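Local atomic coordinates of coiled-coil and C2 domain-containing protein 1-like (Drosophila melanogaster, PDB entry 6EI6), a protein that binds monophosphorylated phosphatidylinositols and regulates the ESCRT pathway in endosomal protein sorting, probably by keeping the ESCRT-III subunit Shrub from polymerising inappropriately. Residues 47-52 against 77-82. Residues are numbered along the deposited sequence; the frame is centred on the assembly and turned at random.
Sequences AKQLMM and LTVQKD
Val79 pushes one methyl against the backbone of the facing helix between Gln49 and Leu50, and this is the buried, more densely packed part of the contact. Val79 CG1 lies 3.6 Å from Leu50 N and also meets the CB atoms of Leu50 and Gln49, so the methyl rests on main chain as much as on side chains. With CG1 anti to the backbone N (chi1 177°), this branch is the one that reaches across. Gln49 meets the valine through its CB, 4.0 Å from Val79 CG1, while the extended remainder of the chain carries its amide to partners outside the pair: OE1 accepts hydrogen bonds from Leu266 N and from Gln45 NE2. Trp265 touches both Gln49 and Val79, which places this side of the interface against strand 265-268, near the C-terminus. Residues 47-52 and 77-82 belong to the long helices 34-62 and 66-91, which form an antiparallel helical hairpin projecting from the C2 β-sandwich; here the segment axes run at 161° and approach to 9.1 Å. Away from the strand the packing thins to partly exposed side chains. Leu50, its CG anti to the backbone N (chi1 -171°), sends CD2 obliquely across Gln80 to within 3.2 Å of Gln80 OE1, a short apolar-to-polar approach. The NE2 of Gln80 is hydrogen-bonded to Asp84 OD1, one turn further along the same helix, which ties down the amide beside the leucine methyl. Ala76 and Leu83 of helix 66-91 give Leu50 further apolar neighbours.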
loop_
_atom_site.group_PDB
_atom_site.type_symbol
_atom_site.label_atom_id
_atom_site.label_comp_id
_atom_site.label_asym_id
_atom_site.label_seq_id
_atom_site.Cartn_x
_atom_site.Cartn_y
_atom_site.Cartn_z
ATOM N N ALA A 47 7.750 -16.814 6.611
ATOM C CA ALA A 47 7.334 -15.462 6.979
ATOM C C ALA A 47 6.924 -14.648 5.754
ATOM O O ALA A 47 5.919 -13.924 5.801
ATOM C CB ALA A 47 8.445 -14.744 7.763
ATOM N N LYS A 48 7.663 -14.767 4.636
ATOM C CA LYS A 48 7.249 -14.071 3.411
ATOM C C LYS A 48 5.925 -14.604 2.899
ATOM O O LYS A 48 5.089 -13.841 2.400
ATOM C CB LYS A 48 8.289 -14.208 2.305
ATOM C CG LYS A 48 9.490 -13.306 2.412
ATOM C CD LYS A 48 10.471 -13.578 1.264
ATOM C CE LYS A 48 11.777 -12.840 1.501
ATOM N NZ LYS A 48 12.297 -13.042 2.900
ATOM N N GLN A 49 5.722 -15.917 3.000
ATOM C CA GLN A 49 4.459 -16.505 2.569
ATOM C C GLN A 49 3.317 -16.016 3.448
ATOM O O GLN A 49 2.231 -15.682 2.947
ATOM C CB GLN A 49 4.558 -18.039 2.606
ATOM C CG GLN A 49 5.332 -18.637 1.437
ATOM C CD GLN A 49 5.630 -20.154 1.568
ATOM O OE1 GLN A 49 6.561 -20.645 0.929
ATOM N NE2 GLN A 49 4.855 -20.881 2.394
ATOM N N LEU A 50 3.543 -15.997 4.766
ATOM C CA LEU A 50 2.558 -15.442 5.692
ATOM C C LEU A 50 2.159 -14.022 5.289
ATOM O O LEU A 50 0.967 -13.708 5.174
ATOM C CB LEU A 50 3.121 -15.452 7.106
ATOM C CG LEU A 50 2.123 -15.103 8.177
ATOM C CD1 LEU A 50 0.952 -16.075 8.096
ATOM C CD2 LEU A 50 2.827 -15.136 9.538
ATOM N N MET A 51 3.153 -13.159 5.050
ATOM C CA MET A 51 2.872 -11.796 4.624
ATOM C C MET A 51 1.981 -11.764 3.396
ATOM O O MET A 51 1.052 -10.947 3.320
ATOM C CB MET A 51 4.168 -11.041 4.332
ATOM C CG MET A 51 3.954 -9.545 4.103
ATOM S SD MET A 51 3.435 -8.693 5.631
ATOM C CE MET A 51 4.901 -8.900 6.611
ATOM N N MET A 52 2.258 -12.629 2.408
ATOM C CA MET A 52 1.450 -12.628 1.189
ATOM C C MET A 52 0.016 -13.044 1.489
ATOM O O MET A 52 -0.931 -12.467 0.945
ATOM C CB MET A 52 2.060 -13.547 0.136
ATOM C CG MET A 52 3.204 -12.916 -0.664
ATOM S SD MET A 52 3.750 -13.933 -2.087
ATOM C CE MET A 52 2.200 -14.126 -2.971
ATOM N N LEU A 77 -3.306 -19.257 8.169
ATOM C CA LEU A 77 -3.288 -20.167 9.310
ATOM C C LEU A 77 -2.340 -21.345 9.074
ATOM O O LEU A 77 -1.534 -21.686 9.946
ATOM C CB LEU A 77 -4.709 -20.670 9.619
ATOM C CG LEU A 77 -5.751 -19.668 10.162
ATOM C CD1 LEU A 77 -6.974 -20.423 10.761
ATOM C CD2 LEU A 77 -5.164 -18.646 11.185
ATOM N N THR A 78 -2.403 -21.971 7.892
ATOM C CA THR A 78 -1.539 -23.123 7.664
ATOM C C THR A 78 -0.075 -22.712 7.569
ATOM O O THR A 78 0.799 -23.452 8.029
ATOM C CB THR A 78 -1.965 -23.900 6.402
ATOM O OG1 THR A 78 -1.748 -23.094 5.232
ATOM C CG2 THR A 78 -3.415 -24.243 6.476
ATOM N N VAL A 79 0.216 -21.541 6.996
ATOM C CA VAL A 79 1.596 -21.062 6.976
ATOM C C VAL A 79 2.091 -20.824 8.398
ATOM O O VAL A 79 3.225 -21.183 8.747
ATOM C CB VAL A 79 1.714 -19.789 6.116
ATOM C CG1 VAL A 79 3.149 -19.249 6.157
ATOM C CG2 VAL A 79 1.287 -20.086 4.710
ATOM N N GLN A 80 1.242 -20.238 9.247
ATOM C CA GLN A 80 1.665 -19.934 10.614
ATOM C C GLN A 80 1.953 -21.207 11.410
ATOM O O GLN A 80 2.921 -21.254 12.181
ATOM C CB GLN A 80 0.603 -19.083 11.317
ATOM C CG GLN A 80 0.967 -18.708 12.754
ATOM C CD GLN A 80 2.123 -17.729 12.833
ATOM O OE1 GLN A 80 2.043 -16.640 12.292
ATOM N NE2 GLN A 80 3.207 -18.119 13.505
ATOM N N LYS A 81 1.131 -22.249 11.238
ATOM C CA LYS A 81 1.429 -23.539 11.849
ATOM C C LYS A 81 2.828 -24.013 11.465
ATOM O O LYS A 81 3.593 -24.493 12.313
ATOM C CB LYS A 81 0.385 -24.586 11.436
ATOM C CG LYS A 81 -0.983 -24.378 12.026
ATOM C CD LYS A 81 -1.792 -25.679 12.075
ATOM C CE LYS A 81 -3.171 -25.451 12.724
ATOM N NZ LYS A 81 -4.046 -24.519 11.936
ATOM N N ASP A 82 3.177 -23.889 10.180
ATOM C CA ASP A 82 4.474 -24.387 9.734
ATOM C C ASP A 82 5.588 -23.523 10.292
ATOM O O ASP A 82 6.623 -24.039 10.734
ATOM C CB ASP A 82 4.522 -24.458 8.200
ATOM C CG ASP A 82 3.882 -25.742 7.659
ATOM O OD1 ASP A 82 3.503 -26.615 8.499
ATOM O OD2 ASP A 82 3.763 -25.890 6.407
#